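Long-range contacts in translation initiation factor eIF2B subunit beta (Schizosaccharomyces pombe, PDB 5B04), which acts as a component of the eIF2B complex, which catalyses the exchange of GDP for GTP on the gamma subunit of initiation factor eIF2: residues Val44-Ile49 against Val178-Ile183; Cys81-Arg86 against Lys321-Tyr326; Lys192-Ile197 against Ser217-Ala222; Val235-Gly240 against Ile260-Ile265; Ala272-Val277 against Arg307-Pro312. All coordinates share one frame; numbering follows the deposited sequence.

In the fold
The five contacts run from a helical N-terminal part to the far edge of a Rossmann-like sheet. Interaction 1 packs two helices at one end, and interaction 2, its centre about 17 Å away, fixes the loop 321-326 on helix 79-102; the two meet where Met45 touches Ile85. A phosphate ion, probably from the crystallisation liquor, joins interaction 2 to interaction 3, since Lys321 and the helix start at 217-219 both reach it, although their nearest protein atoms are about 5 Å apart. Interactions 4 and 5, with centres about 15 Å apart, touch through Ile236, Ile265 and Ile273 on the side bordering subunit delta, about 41 and 46 Å from interaction 1, centre to centre.

Interaction 1: Val44-Ile49 against Val178-Ile183; sequences VMRQVI and VIISGI
Met45 meets Ile183 through its backbone, the carbonyl O lying 4.2 Å from Ile183 CD1, while its thioether leads off to other helices. Arg46 follows, on the more exposed side. Its CG stands anti to the backbone N (chi1 -170°), which brings it to 4.0 Å from Ile180 CG2, the two side chains crossing at about a right angle. Arg46 CB rests on Ile183 CG2, so the aliphatic root of the arginine does the packing; the guanidinium, beyond a bend at chi3, makes a weak hydrogen bond through NH1 to Gln184. One turn on from Met45, Ile49 fills the interior. Its CG2 lies 3.7 Å from Ile179 CG2 and 4.1 Å from Ile180 CG1, and its CG1 lies 3.9 Å from Ile183 CD1. One branched side chain thus touches three isoleucines of the other helix, an apolar seam between antiparallel helices whose local axes approach to 9.9 Å, at 174°. The seam belongs to the helical part of the chain: helix 57-74 covers Met45 and Ile49 through Val67, Leu71, Leu60 and Val64, while helix 79-102 packs on Met45 and Ile179 through Ile88, Leu91 and Ile92.

Interaction 2: Cys81-Arg86 against Lys321-Tyr326; sequences CGNIIR and KLSPVY. With PO4 (phosphate ion), chain M.
Arg86 reaches from helix 79-102 to Pro324 on the loop, the two side chains meeting tip to tip. From CB the chain sets out with CG anti to the carbonyl carbon (chi1 -65°) and runs extended as far as NE. CD is the first atom to arrive, 3.7 Å from Pro324 CG. NE comes closer, 3.4 Å from Pro324 CG, which sits over one face of the guanidinium, offset toward its rim; CZ is near both CG and CD of Pro324. At the tip, NH1 approaches Pro324 CD at 3.7 Å, and NH2 stands 3.9 Å from Val325 CG1. The polar work of the group lies elsewhere: NE bonds to Asp396 O and NH2 to Thr397 O, so the proline covers a cation held by the C-terminal tail. An alanine here would probably leave those two carbonyls without their donors and open a gap beside Pro324. One turn earlier, Asn83 lays its amide against the loop, with OD1 3.3 Å from Ser323 CA, while ND2 bonds to Tyr320 O. At the start of 321-326, extended Lys321 bonds through NZ to Thr284 O; NZ also lies implausibly close to the phosphate ion, so that bond is doubtful in detail. The loop lies between helices 79-102 and 384-391, Leu384, Ile387 and Met388 packing on Leu322; backbone bonds join it to Ile287 of edge strand 286-287 and to Gly289 just past it.

Interaction 3: Lys192-Ile197 against Ser217-Ala222; sequences KINTDI and SKTVEA. With PO4 (phosphate ion), chain M.
Oxygen O3 of the phosphate ion is gripped by Thr219 twice, from backbone N at 3.0 Å and from OG1 at 3.0 Å, and by Ser217 OG at a distance too short to be taken literally. Lys218 N adds a bond to O4 at 3.2 Å. Ser217 is also the N-cap: its OG accepts from Val220 N, nearly straight at 168°. Thus an anion lies at the N-terminus of helix 218-228, a short turn after strand 210-214 of the Rossmann-like sheet, where the helix dipole would probably favour negative charge. Lys321, from another loop, also approaches the ion, too closely for the detail to be trusted. Across the contact, Asn194 turns its amide to the same Thr219: OD1 is 3.5 Å from Thr219 OG1, and ND2 faces Lys218 O at 3.5 Å, neither pair being a hydrogen bond. Thr219 OG1 stands beside the backbone N (chi1 -58°), leaving CG2 anti to that N and 3.9 Å from Ile197 CG2, the two side chains crossing at about a right angle.

Interaction 4: Val235-Gly240 against Ile260-Ile265; sequences VIVAEG and IDTTVI
Val235 N bonds to Asp261 O at 2.9 Å, the first of five backbone hydrogen bonds that zip these two parallel strands together. Val235 O takes Thr263 N, Val237 N reaches Thr263 O at 2.8 Å nearly along the C=O axis, and Val237 O takes Ile265 N. The last bond, Glu239 N to Ile265 O at 3.3 Å, is again almost in line. Alternate residues of strand 234-238 thus spend both N and O on this neighbour, while Ile236 and Ala238 turn theirs to strand 210-214 and, for Ala238, also to Gly215 just past it. CA-H groups add weaker contacts, as at Thr262 CA, 3.3 Å from Val235 O. Thr262 OG1 donates to Ile260 O at 3.1 Å from above the carbonyl plane, and its CG2 lies 4.2 Å from Val237 CG2. A valine in place of Thr262 would probably leave Ile260 O without this hydroxyl donor. On the other face, Ile236 CG2 packs 3.6 Å from Ile265 CD1. Glu239 OE1, just past the strand, bonds to His249 and forms a salt bridge with Arg302 of subunit delta. The pair belongs to a beta-alpha-beta unit: helix 245-257 covers Val237, Thr262 and Val264, and helix 270-273 covers Ile236 and Ile265. Strand 261-265 is the edge within this chain, but a parallel strand of subunit delta continues the sheet beyond it.

Interaction 5: Ala272-Val277 against Arg307-Pro312; sequences AIMSRV and RHHATP
This is a CH-pi and apolar contact between the turn after helix 270-273 and the C-terminal end of helix 299-308, near the interface with subunit delta. Met274 carries it. Its CB sits over the centre of the His309 ring, 3.5 Å from the centroid and 12° off the ring normal. With CG anti to the backbone N (chi1 -158°), CG comes to 3.6 Å from His309 CG, and further bends at chi2 and chi3 bring the methyl CE to 3.6 Å from Thr311 CG2. A single methionine therefore spans both the histidine and the threonine. Ser275 CB lies at the ring edge, in plane, 4.0 Å from His309 ND1, and Val277 CG1 meets Thr311 CG2 at 4.2 Å. Between His309 and Thr311 the helix ends in a Schellman motif: Ala310, with positive phi, is its C-prime residue, and Thr311 N bonds back to Ala306 O. Ala310 also packs on Ala310 of the second copy of this subunit. Phe271 meets the His309 ring edge-to-face. Beyond the turn, Leu212 of strand 210-214 packs on Met274 and Val277, and the backbone of Pro312, through its O, pairs with Val280 as strand 313-316 enters the sheet beside strand 279-282.

Interaction 1: Val44-Ile49 against Val178-Ile183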
# COMPACT_ATOMS: atom_id res chain seq x y z
N VAL C 44 -44.53 -12.57 -5.38
CA VAL C 44 -45.56 -12.04 -6.27
C VAL C 44 -45.60 -12.83 -7.57
O VAL C 44 -46.67 -13.18 -8.07
CB VAL C 44 -45.33 -10.54 -6.57
CG1 VAL C 44 -46.15 -10.10 -7.77
CG2 VAL C 44 -45.67 -9.70 -5.35
N MET C 45 -44.42 -13.14 -8.11
CA MET C 45 -44.31 -13.93 -9.32
C MET C 45 -44.89 -15.33 -9.13
O MET C 45 -45.40 -15.93 -10.08
CB MET C 45 -42.86 -14.04 -9.78
CG MET C 45 -42.31 -12.77 -10.43
SD MET C 45 -43.32 -12.17 -11.79
CE MET C 45 -44.21 -10.84 -10.99
N ARG C 46 -44.81 -15.84 -7.91
CA ARG C 46 -45.32 -17.17 -7.61
C ARG C 46 -46.84 -17.21 -7.72
O ARG C 46 -47.40 -18.15 -8.29
CB ARG C 46 -44.87 -17.63 -6.23
CG ARG C 46 -45.16 -19.09 -5.94
CD ARG C 46 -44.72 -19.47 -4.54
NE ARG C 46 -45.36 -18.64 -3.53
CZ ARG C 46 -45.04 -18.66 -2.24
NH1 ARG C 46 -44.08 -19.46 -1.80
NH2 ARG C 46 -45.68 -17.87 -1.39
N GLN C 47 -47.51 -16.20 -7.18
CA GLN C 47 -48.97 -16.13 -7.27
C GLN C 47 -49.41 -15.67 -8.66
O GLN C 47 -50.57 -15.83 -9.03
CB GLN C 47 -49.54 -15.22 -6.19
CG GLN C 47 -49.99 -15.97 -4.94
CD GLN C 47 -51.32 -15.48 -4.40
OE1 GLN C 47 -52.13 -14.90 -5.13
NE2 GLN C 47 -51.57 -15.72 -3.12
N VAL C 48 -48.49 -15.09 -9.41
CA VAL C 48 -48.75 -14.75 -10.81
C VAL C 48 -48.79 -16.03 -11.64
O VAL C 48 -49.76 -16.28 -12.36
CB VAL C 48 -47.69 -13.79 -11.38
CG1 VAL C 48 -47.71 -13.82 -12.91
CG2 VAL C 48 -47.92 -12.39 -10.87
N ILE C 49 -47.75 -16.85 -11.51
CA ILE C 49 -47.70 -18.15 -12.16
C ILE C 49 -48.84 -19.03 -11.66
O ILE C 49 -49.43 -19.81 -12.42
CB ILE C 49 -46.34 -18.85 -11.90
CG1 ILE C 49 -45.18 -18.00 -12.42
CG2 ILE C 49 -46.31 -20.23 -12.55
CD1 ILE C 49 -45.19 -17.77 -13.90
N VAL C 178 -43.44 -27.35 -11.87
CA VAL C 178 -41.99 -27.19 -11.89
C VAL C 178 -41.59 -25.71 -11.81
O VAL C 178 -40.58 -25.37 -11.19
CB VAL C 178 -41.36 -27.84 -13.16
CG1 VAL C 178 -42.02 -27.35 -14.43
CG2 VAL C 178 -39.85 -27.61 -13.21
N ILE C 179 -42.38 -24.83 -12.42
CA ILE C 179 -42.09 -23.40 -12.38
C ILE C 179 -42.20 -22.87 -10.95
O ILE C 179 -41.32 -22.15 -10.48
CB ILE C 179 -43.04 -22.59 -13.29
CG1 ILE C 179 -42.89 -23.05 -14.75
CG2 ILE C 179 -42.75 -21.11 -13.18
CD1 ILE C 179 -41.47 -23.04 -15.25
N ILE C 180 -43.28 -23.23 -10.26
CA ILE C 180 -43.46 -22.84 -8.87
C ILE C 180 -42.38 -23.47 -8.00
O ILE C 180 -41.89 -22.85 -7.05
CB ILE C 180 -44.86 -23.24 -8.34
CG1 ILE C 180 -45.95 -22.46 -9.08
CG2 ILE C 180 -44.97 -22.99 -6.84
CD1 ILE C 180 -47.34 -22.63 -8.51
N SER C 181 -42.00 -24.70 -8.34
CA SER C 181 -40.93 -25.40 -7.64
C SER C 181 -39.64 -24.59 -7.68
O SER C 181 -39.09 -24.23 -6.64
CB SER C 181 -40.70 -26.79 -8.24
OG SER C 181 -39.54 -27.39 -7.70
N GLY C 182 -39.17 -24.30 -8.89
CA GLY C 182 -37.94 -23.55 -9.08
C GLY C 182 -37.98 -22.16 -8.46
O GLY C 182 -36.97 -21.65 -7.99
N ILE C 183 -39.16 -21.54 -8.48
CA ILE C 183 -39.35 -20.23 -7.86
C ILE C 183 -39.19 -20.34 -6.34
O ILE C 183 -38.48 -19.54 -5.73
CB ILE C 183 -40.72 -19.63 -8.20
CG1 ILE C 183 -40.75 -19.13 -9.64
CG2 ILE C 183 -41.06 -18.48 -7.25
CD1 ILE C 183 -42.06 -18.51 -10.06

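Interaction 2: Cys81-Arg86 against Lys321-Tyr326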
# COMPACT_ATOMS: atom_id res chain seq x y z
N CYS C 81 -35.01 -6.83 -8.23
CA CYS C 81 -36.32 -7.17 -8.77
C CYS C 81 -36.19 -7.76 -10.17
O CYS C 81 -36.64 -8.88 -10.42
CB CYS C 81 -37.23 -5.93 -8.82
SG CYS C 81 -38.88 -6.23 -9.50
N GLY C 82 -35.58 -7.00 -11.07
CA GLY C 82 -35.39 -7.44 -12.44
C GLY C 82 -34.59 -8.72 -12.55
O GLY C 82 -34.81 -9.52 -13.45
N ASN C 83 -33.65 -8.90 -11.63
CA ASN C 83 -32.82 -10.10 -11.61
C ASN C 83 -33.65 -11.36 -11.34
O ASN C 83 -33.46 -12.38 -12.00
CB ASN C 83 -31.71 -9.98 -10.56
CG ASN C 83 -30.69 -8.92 -10.92
OD1 ASN C 83 -30.59 -8.51 -12.08
ND2 ASN C 83 -29.91 -8.48 -9.94
N ILE C 84 -34.56 -11.26 -10.38
CA ILE C 84 -35.46 -12.37 -10.07
C ILE C 84 -36.33 -12.70 -11.28
O ILE C 84 -36.56 -13.87 -11.58
CB ILE C 84 -36.35 -12.04 -8.85
CG1 ILE C 84 -35.50 -11.86 -7.60
CG2 ILE C 84 -37.38 -13.13 -8.63
CD1 ILE C 84 -34.61 -13.04 -7.29
N ILE C 85 -36.80 -11.67 -11.96
CA ILE C 85 -37.60 -11.84 -13.18
C ILE C 85 -36.81 -12.62 -14.23
O ILE C 85 -37.33 -13.56 -14.83
CB ILE C 85 -38.03 -10.49 -13.77
CG1 ILE C 85 -38.80 -9.67 -12.74
CG2 ILE C 85 -38.87 -10.70 -15.02
CD1 ILE C 85 -40.10 -10.30 -12.30
N ARG C 86 -35.56 -12.23 -14.44
CA ARG C 86 -34.71 -12.86 -15.44
C ARG C 86 -34.42 -14.32 -15.10
O ARG C 86 -34.28 -15.15 -15.99
CB ARG C 86 -33.39 -12.09 -15.58
CG ARG C 86 -33.55 -10.68 -16.14
CD ARG C 86 -32.21 -9.98 -16.24
NE ARG C 86 -32.35 -8.61 -16.72
CZ ARG C 86 -32.43 -7.54 -15.93
NH1 ARG C 86 -32.38 -7.68 -14.61
NH2 ARG C 86 -32.55 -6.33 -16.46
N LYS C 321 -27.65 -9.85 -6.62
CA LYS C 321 -27.44 -8.41 -6.79
C LYS C 321 -26.68 -8.12 -8.08
O LYS C 321 -26.33 -6.97 -8.35
CB LYS C 321 -26.67 -7.84 -5.59
CG LYS C 321 -27.38 -7.98 -4.26
CD LYS C 321 -26.58 -7.32 -3.15
CE LYS C 321 -27.18 -7.58 -1.78
NZ LYS C 321 -26.36 -6.99 -0.69
N LEU C 322 -26.43 -9.16 -8.87
CA LEU C 322 -25.71 -9.01 -10.13
C LEU C 322 -26.68 -8.75 -11.28
O LEU C 322 -27.36 -9.67 -11.74
CB LEU C 322 -24.86 -10.25 -10.40
CG LEU C 322 -23.88 -10.18 -11.58
CD1 LEU C 322 -22.97 -8.97 -11.46
CD2 LEU C 322 -23.06 -11.46 -11.65
N SER C 323 -26.74 -7.50 -11.73
CA SER C 323 -27.66 -7.11 -12.79
C SER C 323 -26.91 -6.87 -14.10
O SER C 323 -25.80 -6.33 -14.10
CB SER C 323 -28.43 -5.85 -12.39
OG SER C 323 -29.37 -5.49 -13.38
N PRO C 324 -27.51 -7.27 -15.23
CA PRO C 324 -26.86 -7.14 -16.54
C PRO C 324 -26.92 -5.74 -17.14
O PRO C 324 -26.23 -5.49 -18.13
CB PRO C 324 -27.65 -8.13 -17.41
CG PRO C 324 -29.00 -8.15 -16.80
CD PRO C 324 -28.79 -7.99 -15.31
N VAL C 325 -27.73 -4.85 -16.57
CA VAL C 325 -27.87 -3.50 -17.12
C VAL C 325 -26.54 -2.75 -17.13
O VAL C 325 -25.77 -2.82 -16.17
CB VAL C 325 -28.91 -2.67 -16.33
CG1 VAL C 325 -30.32 -3.16 -16.64
CG2 VAL C 325 -28.63 -2.73 -14.84
N TYR C 326 -26.27 -2.06 -18.23
CA TYR C 326 -25.02 -1.32 -18.37
C TYR C 326 -25.19 0.13 -17.92
O TYR C 326 -26.10 0.83 -18.36
CB TYR C 326 -24.52 -1.36 -19.81
CG TYR C 326 -23.11 -0.85 -19.97
CD1 TYR C 326 -22.02 -1.69 -19.77
CD2 TYR C 326 -22.86 0.47 -20.30
CE1 TYR C 326 -20.73 -1.24 -19.91
CE2 TYR C 326 -21.56 0.94 -20.44
CZ TYR C 326 -20.50 0.08 -20.24
OH TYR C 326 -19.21 0.54 -20.38
P PO4 M . -26.48 -6.44 2.59
O1 PO4 M . -27.14 -7.39 1.62
O2 PO4 M . -26.23 -5.12 1.90
O3 PO4 M . -25.16 -7.03 3.04
O4 PO4 M . -27.36 -6.23 3.79

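Interaction 3: Lys192-Ile197 against Ser217-Ala222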
# COMPACT_ATOMS: atom_id res chain seq x y z
N LYS C 192 -30.11 -18.52 2.06
CA LYS C 192 -28.86 -19.19 2.43
C LYS C 192 -27.62 -18.37 2.07
O LYS C 192 -26.50 -18.86 2.23
CB LYS C 192 -28.76 -20.56 1.74
CG LYS C 192 -30.09 -21.17 1.35
CD LYS C 192 -30.42 -22.38 2.20
CE LYS C 192 -31.66 -23.09 1.68
NZ LYS C 192 -32.12 -24.16 2.61
N ILE C 193 -27.82 -17.14 1.60
CA ILE C 193 -26.70 -16.33 1.12
C ILE C 193 -25.66 -16.07 2.21
O ILE C 193 -24.47 -16.32 2.01
CB ILE C 193 -27.17 -14.98 0.54
CG1 ILE C 193 -28.18 -14.30 1.47
CG2 ILE C 193 -27.78 -15.18 -0.84
CD1 ILE C 193 -28.53 -12.88 1.06
N ASN C 194 -26.10 -15.60 3.37
CA ASN C 194 -25.20 -15.32 4.48
C ASN C 194 -24.49 -16.56 4.98
O ASN C 194 -23.30 -16.53 5.30
CB ASN C 194 -25.96 -14.67 5.64
CG ASN C 194 -26.33 -13.22 5.36
OD1 ASN C 194 -26.21 -12.75 4.23
ND2 ASN C 194 -26.77 -12.52 6.40
N THR C 195 -25.22 -17.67 5.03
CA THR C 195 -24.73 -18.92 5.61
C THR C 195 -23.48 -19.45 4.90
O THR C 195 -22.51 -19.84 5.56
CB THR C 195 -25.81 -20.01 5.57
OG1 THR C 195 -27.00 -19.53 6.22
CG2 THR C 195 -25.33 -21.27 6.27
N ASP C 196 -23.49 -19.46 3.58
CA ASP C 196 -22.37 -20.02 2.82
C ASP C 196 -21.42 -18.95 2.28
O ASP C 196 -20.51 -19.26 1.52
CB ASP C 196 -22.89 -20.90 1.67
CG ASP C 196 -24.05 -20.27 0.94
OD1 ASP C 196 -24.06 -19.03 0.76
OD2 ASP C 196 -24.97 -21.02 0.53
N ILE C 197 -21.64 -17.70 2.67
CA ILE C 197 -20.70 -16.63 2.36
C ILE C 197 -19.75 -16.42 3.53
O ILE C 197 -18.54 -16.28 3.34
CB ILE C 197 -21.43 -15.31 2.02
CG1 ILE C 197 -21.81 -15.27 0.54
CG2 ILE C 197 -20.55 -14.11 2.33
CD1 ILE C 197 -22.41 -13.95 0.09
N SER C 217 -23.88 -3.72 6.56
CA SER C 217 -24.13 -4.80 5.63
C SER C 217 -24.27 -6.11 6.39
O SER C 217 -23.31 -6.59 7.00
CB SER C 217 -23.02 -4.90 4.59
OG SER C 217 -23.18 -6.04 3.77
N LYS C 218 -25.47 -6.68 6.36
CA LYS C 218 -25.75 -7.93 7.06
C LYS C 218 -24.86 -9.05 6.54
O LYS C 218 -24.48 -9.96 7.29
CB LYS C 218 -27.23 -8.30 6.92
CG LYS C 218 -28.19 -7.24 7.44
CD LYS C 218 -28.10 -7.08 8.95
CE LYS C 218 -28.63 -8.31 9.67
NZ LYS C 218 -28.57 -8.16 11.15
N THR C 219 -24.53 -8.99 5.25
CA THR C 219 -23.63 -9.96 4.65
C THR C 219 -22.22 -9.80 5.20
O THR C 219 -21.58 -10.77 5.60
CB THR C 219 -23.59 -9.82 3.11
OG1 THR C 219 -24.91 -9.99 2.59
CG2 THR C 219 -22.66 -10.86 2.50
N VAL C 220 -21.73 -8.56 5.23
CA VAL C 220 -20.41 -8.26 5.76
C VAL C 220 -20.34 -8.58 7.25
O VAL C 220 -19.37 -9.16 7.73
CB VAL C 220 -20.03 -6.78 5.53
CG1 VAL C 220 -18.82 -6.39 6.37
CG2 VAL C 220 -19.78 -6.52 4.06
N GLU C 221 -21.39 -8.20 7.98
CA GLU C 221 -21.46 -8.46 9.42
C GLU C 221 -21.36 -9.96 9.71
O GLU C 221 -20.64 -10.37 10.62
CB GLU C 221 -22.75 -7.89 10.01
CG GLU C 221 -22.86 -8.06 11.52
CD GLU C 221 -24.14 -7.47 12.08
OE1 GLU C 221 -24.81 -6.70 11.35
OE2 GLU C 221 -24.48 -7.78 13.24
N ALA C 222 -22.07 -10.76 8.93
CA ALA C 222 -22.01 -12.21 9.07
C ALA C 222 -20.61 -12.72 8.77
O ALA C 222 -20.07 -13.57 9.48
CB ALA C 222 -23.02 -12.88 8.15
P PO4 M . -26.48 -6.44 2.59
O1 PO4 M . -27.14 -7.39 1.62
O2 PO4 M . -26.23 -5.12 1.90
O3 PO4 M . -25.16 -7.03 3.04
O4 PO4 M . -27.36 -6.23 3.79

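Interaction 4: Val235-Gly240 against Ile260-Ile265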
# COMPACT_ATOMS: atom_id res chain seq x y z
N VAL C 235 -11.76 -4.27 13.53
CA VAL C 235 -12.55 -3.71 12.44
C VAL C 235 -12.82 -2.23 12.67
O VAL C 235 -13.32 -1.83 13.73
CB VAL C 235 -13.90 -4.45 12.27
CG1 VAL C 235 -14.83 -3.66 11.37
CG2 VAL C 235 -13.67 -5.85 11.72
N ILE C 236 -12.48 -1.41 11.68
CA ILE C 236 -12.83 0.01 11.71
C ILE C 236 -14.10 0.23 10.91
O ILE C 236 -14.14 -0.03 9.71
CB ILE C 236 -11.70 0.89 11.15
CG1 ILE C 236 -10.41 0.69 11.96
CG2 ILE C 236 -12.11 2.35 11.16
CD1 ILE C 236 -9.27 1.56 11.49
N VAL C 237 -15.15 0.69 11.58
CA VAL C 237 -16.42 0.92 10.92
C VAL C 237 -16.64 2.41 10.65
O VAL C 237 -16.84 3.20 11.57
CB VAL C 237 -17.61 0.40 11.75
CG1 VAL C 237 -18.93 0.74 11.07
CG2 VAL C 237 -17.49 -1.10 11.97
N ALA C 238 -16.57 2.78 9.37
CA ALA C 238 -16.91 4.13 8.97
C ALA C 238 -18.42 4.27 8.88
O ALA C 238 -19.07 3.54 8.13
CB ALA C 238 -16.25 4.48 7.64
N GLU C 239 -18.98 5.18 9.67
CA GLU C 239 -20.42 5.44 9.62
C GLU C 239 -20.80 5.87 8.21
O GLU C 239 -20.03 6.54 7.53
CB GLU C 239 -20.81 6.52 10.63
CG GLU C 239 -20.05 7.82 10.45
CD GLU C 239 -20.68 8.98 11.20
OE1 GLU C 239 -21.25 8.74 12.29
OE2 GLU C 239 -20.61 10.12 10.70
N GLY C 240 -21.99 5.48 7.77
CA GLY C 240 -22.44 5.82 6.43
C GLY C 240 -23.25 7.09 6.41
O GLY C 240 -24.32 7.14 5.80
N ILE C 260 -14.84 -8.44 18.66
CA ILE C 260 -14.00 -7.80 17.65
C ILE C 260 -13.62 -6.39 18.09
O ILE C 260 -14.48 -5.60 18.48
CB ILE C 260 -14.71 -7.72 16.29
CG1 ILE C 260 -15.16 -9.10 15.82
CG2 ILE C 260 -13.79 -7.08 15.25
CD1 ILE C 260 -15.86 -9.09 14.48
N ASP C 261 -12.33 -6.08 18.04
CA ASP C 261 -11.85 -4.75 18.36
C ASP C 261 -12.43 -3.75 17.37
O ASP C 261 -11.87 -3.54 16.29
CB ASP C 261 -10.32 -4.70 18.36
CG ASP C 261 -9.77 -3.46 19.03
OD1 ASP C 261 -10.19 -2.34 18.68
OD2 ASP C 261 -8.90 -3.61 19.92
N THR C 262 -13.55 -3.14 17.74
CA THR C 262 -14.28 -2.25 16.84
C THR C 262 -14.00 -0.78 17.12
O THR C 262 -14.09 -0.33 18.27
CB THR C 262 -15.80 -2.50 16.93
OG1 THR C 262 -16.09 -3.82 16.44
CG2 THR C 262 -16.56 -1.48 16.09
N THR C 263 -13.66 -0.04 16.08
CA THR C 263 -13.50 1.41 16.18
C THR C 263 -14.50 2.10 15.25
O THR C 263 -14.64 1.74 14.09
CB THR C 263 -12.07 1.85 15.82
OG1 THR C 263 -11.12 1.15 16.64
CG2 THR C 263 -11.90 3.35 16.03
N VAL C 264 -15.19 3.10 15.79
CA VAL C 264 -16.16 3.86 15.01
C VAL C 264 -15.59 5.22 14.62
O VAL C 264 -15.24 6.02 15.49
CB VAL C 264 -17.48 4.07 15.78
CG1 VAL C 264 -18.42 4.97 15.00
CG2 VAL C 264 -18.13 2.73 16.08
N ILE C 265 -15.50 5.48 13.32
CA ILE C 265 -14.92 6.73 12.83
C ILE C 265 -15.88 7.49 11.93
O ILE C 265 -16.78 6.91 11.33
CB ILE C 265 -13.61 6.48 12.04
CG1 ILE C 265 -13.90 5.69 10.76
CG2 ILE C 265 -12.59 5.75 12.91
CD1 ILE C 265 -12.74 5.64 9.80

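Interaction 5: Ala272-Val277 against Arg307-Pro312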
# COMPACT_ATOMS: atom_id res chain seq x y z
N ALA C 272 -7.15 8.98 6.83
CA ALA C 272 -6.16 9.11 7.90
C ALA C 272 -5.70 7.77 8.47
O ALA C 272 -4.56 7.64 8.91
CB ALA C 272 -6.71 9.99 9.01
N ILE C 273 -6.59 6.79 8.47
CA ILE C 273 -6.30 5.51 9.10
C ILE C 273 -6.01 4.40 8.09
O ILE C 273 -5.74 3.26 8.47
CB ILE C 273 -7.46 5.06 10.02
CG1 ILE C 273 -8.81 5.21 9.30
CG2 ILE C 273 -7.47 5.88 11.29
CD1 ILE C 273 -9.28 3.96 8.59
N MET C 274 -6.05 4.75 6.81
CA MET C 274 -5.88 3.77 5.74
C MET C 274 -4.50 3.11 5.76
O MET C 274 -4.34 1.98 5.30
CB MET C 274 -6.11 4.44 4.38
CG MET C 274 -6.48 3.47 3.27
SD MET C 274 -8.16 2.85 3.46
CE MET C 274 -7.86 1.09 3.49
N SER C 275 -3.51 3.82 6.29
CA SER C 275 -2.13 3.35 6.29
C SER C 275 -1.91 2.12 7.16
O SER C 275 -0.95 1.38 6.98
CB SER C 275 -1.19 4.48 6.74
OG SER C 275 -1.50 4.90 8.05
N ARG C 276 -2.81 1.90 8.12
CA ARG C 276 -2.70 0.76 9.02
C ARG C 276 -3.81 -0.26 8.77
O ARG C 276 -4.08 -1.10 9.62
CB ARG C 276 -2.73 1.23 10.48
CG ARG C 276 -1.78 2.37 10.79
CD ARG C 276 -0.32 1.94 10.74
NE ARG C 276 0.22 1.66 12.07
CZ ARG C 276 0.42 0.44 12.55
NH1 ARG C 276 0.14 -0.63 11.82
NH2 ARG C 276 0.92 0.29 13.77
N VAL C 277 -4.43 -0.17 7.60
CA VAL C 277 -5.50 -1.10 7.24
C VAL C 277 -5.00 -2.15 6.26
O VAL C 277 -4.39 -1.82 5.24
CB VAL C 277 -6.71 -0.36 6.62
CG1 VAL C 277 -7.76 -1.37 6.17
CG2 VAL C 277 -7.30 0.62 7.61
N ARG C 307 -7.09 2.51 -2.90
CA ARG C 307 -6.22 2.42 -4.07
C ARG C 307 -4.94 3.21 -3.85
O ARG C 307 -3.86 2.80 -4.28
CB ARG C 307 -6.95 2.94 -5.32
CG ARG C 307 -6.13 2.89 -6.60
CD ARG C 307 -5.76 1.47 -6.97
NE ARG C 307 -6.91 0.57 -6.90
CZ ARG C 307 -6.91 -0.69 -7.32
NH1 ARG C 307 -5.82 -1.21 -7.86
NH2 ARG C 307 -8.01 -1.43 -7.21
N HIS C 308 -5.07 4.35 -3.17
CA HIS C 308 -3.95 5.24 -2.92
C HIS C 308 -2.94 4.62 -1.96
O HIS C 308 -1.73 4.82 -2.10
CB HIS C 308 -4.45 6.57 -2.35
CG HIS C 308 -3.43 7.66 -2.36
ND1 HIS C 308 -2.78 8.07 -1.21
CD2 HIS C 308 -2.96 8.43 -3.36
CE1 HIS C 308 -1.94 9.05 -1.52
NE2 HIS C 308 -2.03 9.29 -2.81
N HIS C 309 -3.44 3.85 -1.00
CA HIS C 309 -2.58 3.20 -0.01
C HIS C 309 -2.28 1.76 -0.39
O HIS C 309 -1.72 1.00 0.41
CB HIS C 309 -3.24 3.25 1.37
CG HIS C 309 -3.39 4.63 1.93
ND1 HIS C 309 -2.92 4.98 3.18
CD2 HIS C 309 -3.95 5.75 1.41
CE1 HIS C 309 -3.19 6.25 3.41
NE2 HIS C 309 -3.82 6.74 2.35
N ALA C 310 -2.64 1.39 -1.62
CA ALA C 310 -2.44 0.04 -2.14
C ALA C 310 -3.09 -1.02 -1.25
O ALA C 310 -2.53 -2.09 -1.04
CB ALA C 310 -0.96 -0.25 -2.32
N THR C 311 -4.27 -0.71 -0.72
CA THR C 311 -5.00 -1.64 0.12
C THR C 311 -6.10 -2.35 -0.68
O THR C 311 -6.89 -1.70 -1.36
CB THR C 311 -5.64 -0.93 1.33
OG1 THR C 311 -4.61 -0.28 2.09
CG2 THR C 311 -6.37 -1.92 2.22
N PRO C 312 -6.13 -3.69 -0.61
CA PRO C 312 -7.11 -4.52 -1.32
C PRO C 312 -8.56 -4.19 -0.95
O PRO C 312 -8.87 -3.97 0.22
CB PRO C 312 -6.76 -5.94 -0.88
CG PRO C 312 -5.33 -5.88 -0.49
CD PRO C 312 -5.14 -4.52 0.11